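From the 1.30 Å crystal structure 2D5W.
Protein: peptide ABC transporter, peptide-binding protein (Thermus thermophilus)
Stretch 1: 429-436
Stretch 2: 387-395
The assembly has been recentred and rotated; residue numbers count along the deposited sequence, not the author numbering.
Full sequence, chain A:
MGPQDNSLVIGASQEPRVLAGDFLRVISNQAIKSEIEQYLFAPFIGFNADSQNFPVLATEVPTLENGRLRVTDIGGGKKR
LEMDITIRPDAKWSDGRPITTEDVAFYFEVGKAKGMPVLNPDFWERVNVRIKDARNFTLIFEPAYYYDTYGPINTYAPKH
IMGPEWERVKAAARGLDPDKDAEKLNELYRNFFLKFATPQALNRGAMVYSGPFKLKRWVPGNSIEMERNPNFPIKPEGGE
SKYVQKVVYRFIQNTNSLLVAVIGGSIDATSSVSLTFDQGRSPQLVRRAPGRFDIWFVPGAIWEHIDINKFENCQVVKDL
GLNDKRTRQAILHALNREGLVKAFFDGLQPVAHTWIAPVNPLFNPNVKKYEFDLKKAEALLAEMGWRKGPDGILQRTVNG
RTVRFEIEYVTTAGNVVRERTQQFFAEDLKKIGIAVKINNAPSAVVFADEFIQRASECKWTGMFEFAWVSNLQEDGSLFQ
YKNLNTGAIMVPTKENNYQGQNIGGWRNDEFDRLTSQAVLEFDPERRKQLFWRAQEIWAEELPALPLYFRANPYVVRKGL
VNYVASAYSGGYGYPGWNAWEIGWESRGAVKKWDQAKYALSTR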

# COMPACT_ATOMS: atom_id res chain seq x y z
N LEU A 429 -9.81 -14.00 -23.77
CA LEU A 429 -9.30 -12.89 -24.56
C LEU A 429 -8.89 -13.39 -25.95
O LEU A 429 -9.12 -12.71 -26.96
CB LEU A 429 -8.11 -12.24 -23.85
CG LEU A 429 -8.48 -11.39 -22.63
CD1 LEU A 429 -7.24 -11.12 -21.79
CD2 LEU A 429 -9.10 -10.08 -23.09
N LYS A 430 -8.31 -14.58 -26.01
CA LYS A 430 -7.88 -15.14 -27.28
C LYS A 430 -9.06 -15.37 -28.22
O LYS A 430 -8.94 -15.19 -29.43
CB LYS A 430 -7.13 -16.45 -27.06
CG LYS A 430 -6.60 -17.09 -28.34
CD LYS A 430 -5.83 -18.37 -28.07
CE LYS A 430 -4.56 -18.10 -27.28
NZ LYS A 430 -3.77 -19.34 -27.06
N LYS A 431 -10.21 -15.74 -27.67
CA LYS A 431 -11.40 -15.99 -28.48
C LYS A 431 -11.81 -14.76 -29.29
O LYS A 431 -12.36 -14.89 -30.38
CB LYS A 431 -12.57 -16.44 -27.60
CG LYS A 431 -12.34 -17.77 -26.91
CD LYS A 431 -13.56 -18.21 -26.12
CE LYS A 431 -13.30 -19.53 -25.41
NZ LYS A 431 -14.50 -20.00 -24.66
N ILE A 432 -11.56 -13.57 -28.75
CA ILE A 432 -11.92 -12.35 -29.47
C ILE A 432 -10.72 -11.69 -30.15
O ILE A 432 -10.81 -10.57 -30.65
CB ILE A 432 -12.60 -11.31 -28.55
CG1 ILE A 432 -11.69 -10.94 -27.38
CG2 ILE A 432 -13.94 -11.86 -28.07
CD1 ILE A 432 -12.22 -9.81 -26.53
N GLY A 433 -9.58 -12.38 -30.17
CA GLY A 433 -8.42 -11.85 -30.85
C GLY A 433 -7.41 -11.04 -30.07
O GLY A 433 -6.60 -10.33 -30.67
N ILE A 434 -7.46 -11.11 -28.74
CA ILE A 434 -6.48 -10.39 -27.95
C ILE A 434 -5.50 -11.41 -27.39
O ILE A 434 -5.89 -12.34 -26.68
CB ILE A 434 -7.13 -9.60 -26.79
CG1 ILE A 434 -7.93 -8.42 -27.36
CG2 ILE A 434 -6.05 -9.09 -25.82
CD1 ILE A 434 -8.63 -7.57 -26.31
N ALA A 435 -4.22 -11.25 -27.74
CA ALA A 435 -3.17 -12.14 -27.26
C ALA A 435 -2.54 -11.50 -26.04
O ALA A 435 -2.42 -10.27 -25.96
CB ALA A 435 -2.12 -12.35 -28.35
N VAL A 436 -2.14 -12.33 -25.09
CA VAL A 436 -1.53 -11.85 -23.86
C VAL A 436 -0.08 -12.30 -23.75
O VAL A 436 0.23 -13.48 -23.92
CB VAL A 436 -2.30 -12.38 -22.63
CG1 VAL A 436 -1.54 -12.06 -21.35
CG2 VAL A 436 -3.69 -11.77 -22.59
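Stretch 2, residues 387-395: RKGPDGILQ

Stretch 2 is a tight β-hairpin that lies on the helix-to-strand connection of stretch 1 through a small, mixed contact: one backbone and one lysine hydrogen bond, one bridging water and a thin apolar patch. In the hairpin, Arg387 N donates to Gln395 O at 3.0 Å and Gln395 N to Arg387 O at 2.8 Å, and the chain reverses through a type I turn from Gly389 to Gly392. The Asp391 carboxylate steadies the turn, its OD2 accepting a hydrogen bond from Ile393 N at 3.0 Å.

The CA traces of the two stretches come closest at Gly433 and Ile393, whose CA atoms lie 4.0 Å apart; the second arm of the hairpin crosses stretch 1 here rather than running alongside it. Leu394 N donates to Gly433 O at 2.8 Å, nearly straight at 165°, and Gly433 CA makes a CA-H...O contact with Gly392 O at 3.2 Å. Such closeness suits glycine: a CB on Gly433 would point toward stretch 2 and lie 2.6 Å from Leu394 CG, and the positive phi of 93° favours glycine in its own right. Gly392, with phi 82°, likewise fits the last position of its turn.

Lys388 runs its extended chain past Gly433, CE lying 4.0 Å from Gly433 N, so that NZ donates to Lys431 O at 3.0 Å. A long, flexible amine is well suited to this task. NZ also donates to a water at 2.9 Å, which in turn donates to Gly392 O (2.7 Å) and Lys430 O (2.9 Å), joining two carbonyls that could not bond each other.

Around the backbone bond lies the apolar part. Ile393 CD1 packs on Ala435 CB at 3.7 Å; the small methyl points toward the hairpin and meets the end of the isoleucine. Leu394, buried, sets CD1 4.4 Å from Ile434 CG1, and the same CD1 also touches a carbonyl, Ile432 O, at 3.4 Å.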

# COMPACT_ATOMS: atom_id res chain seq x y z
N ARG A 387 -9.40 -6.07 -36.93
CA ARG A 387 -9.87 -7.22 -37.71
C ARG A 387 -8.89 -8.35 -37.46
O ARG A 387 -7.68 -8.14 -37.43
CB ARG A 387 -9.93 -6.90 -39.21
CG ARG A 387 -10.92 -5.81 -39.58
CD ARG A 387 -11.42 -5.98 -41.01
NE ARG A 387 -10.33 -6.07 -41.98
CZ ARG A 387 -9.44 -5.11 -42.21
NH1 ARG A 387 -8.49 -5.29 -43.11
NH2 ARG A 387 -9.50 -3.97 -41.54
N LYS A 388 -9.40 -9.57 -37.28
CA LYS A 388 -8.52 -10.70 -37.01
C LYS A 388 -7.51 -11.04 -38.10
O LYS A 388 -7.85 -11.10 -39.29
CB LYS A 388 -9.35 -11.96 -36.71
CG LYS A 388 -10.00 -11.96 -35.35
CD LYS A 388 -10.59 -13.32 -35.03
CE LYS A 388 -11.26 -13.33 -33.67
NZ LYS A 388 -11.87 -14.65 -33.37
N GLY A 389 -6.27 -11.24 -37.67
CA GLY A 389 -5.21 -11.64 -38.56
C GLY A 389 -5.34 -13.15 -38.70
O GLY A 389 -6.14 -13.76 -37.98
N PRO A 390 -4.56 -13.79 -39.58
CA PRO A 390 -4.63 -15.25 -39.78
C PRO A 390 -4.24 -16.14 -38.61
O PRO A 390 -4.41 -17.36 -38.67
CB PRO A 390 -3.76 -15.47 -41.00
CG PRO A 390 -2.72 -14.42 -40.86
CD PRO A 390 -3.53 -13.20 -40.45
N ASP A 391 -3.72 -15.54 -37.54
CA ASP A 391 -3.35 -16.30 -36.35
C ASP A 391 -4.48 -16.12 -35.33
O ASP A 391 -4.36 -16.54 -34.18
CB ASP A 391 -2.03 -15.79 -35.76
CG ASP A 391 -2.04 -14.30 -35.44
OD1 ASP A 391 -1.05 -13.82 -34.85
OD2 ASP A 391 -3.02 -13.62 -35.79
N GLY A 392 -5.57 -15.49 -35.77
CA GLY A 392 -6.71 -15.26 -34.90
C GLY A 392 -6.59 -14.05 -34.00
O GLY A 392 -7.49 -13.79 -33.20
N ILE A 393 -5.50 -13.30 -34.13
CA ILE A 393 -5.27 -12.12 -33.30
C ILE A 393 -5.57 -10.84 -34.07
O ILE A 393 -5.17 -10.68 -35.22
CB ILE A 393 -3.81 -12.11 -32.77
CG1 ILE A 393 -3.56 -13.38 -31.94
CG2 ILE A 393 -3.54 -10.86 -31.95
CD1 ILE A 393 -4.56 -13.61 -30.82
N LEU A 394 -6.28 -9.92 -33.42
CA LEU A 394 -6.65 -8.66 -34.05
C LEU A 394 -5.49 -7.82 -34.56
O LEU A 394 -4.42 -7.78 -33.94
CB LEU A 394 -7.48 -7.81 -33.07
CG LEU A 394 -8.80 -8.42 -32.61
CD1 LEU A 394 -9.36 -7.59 -31.47
CD2 LEU A 394 -9.78 -8.49 -33.77
N GLN A 395 -5.72 -7.16 -35.69
CA GLN A 395 -4.73 -6.30 -36.33
C GLN A 395 -5.43 -5.04 -36.83
O GLN A 395 -6.63 -5.04 -37.08
CB GLN A 395 -4.10 -6.98 -37.55
CG GLN A 395 -3.35 -8.27 -37.28
CD GLN A 395 -2.78 -8.88 -38.55
OE1 GLN A 395 -2.09 -9.90 -38.51
NE2 GLN A 395 -3.06 -8.26 -39.69
O HOH W 1 -9.33 -15.50 -32.24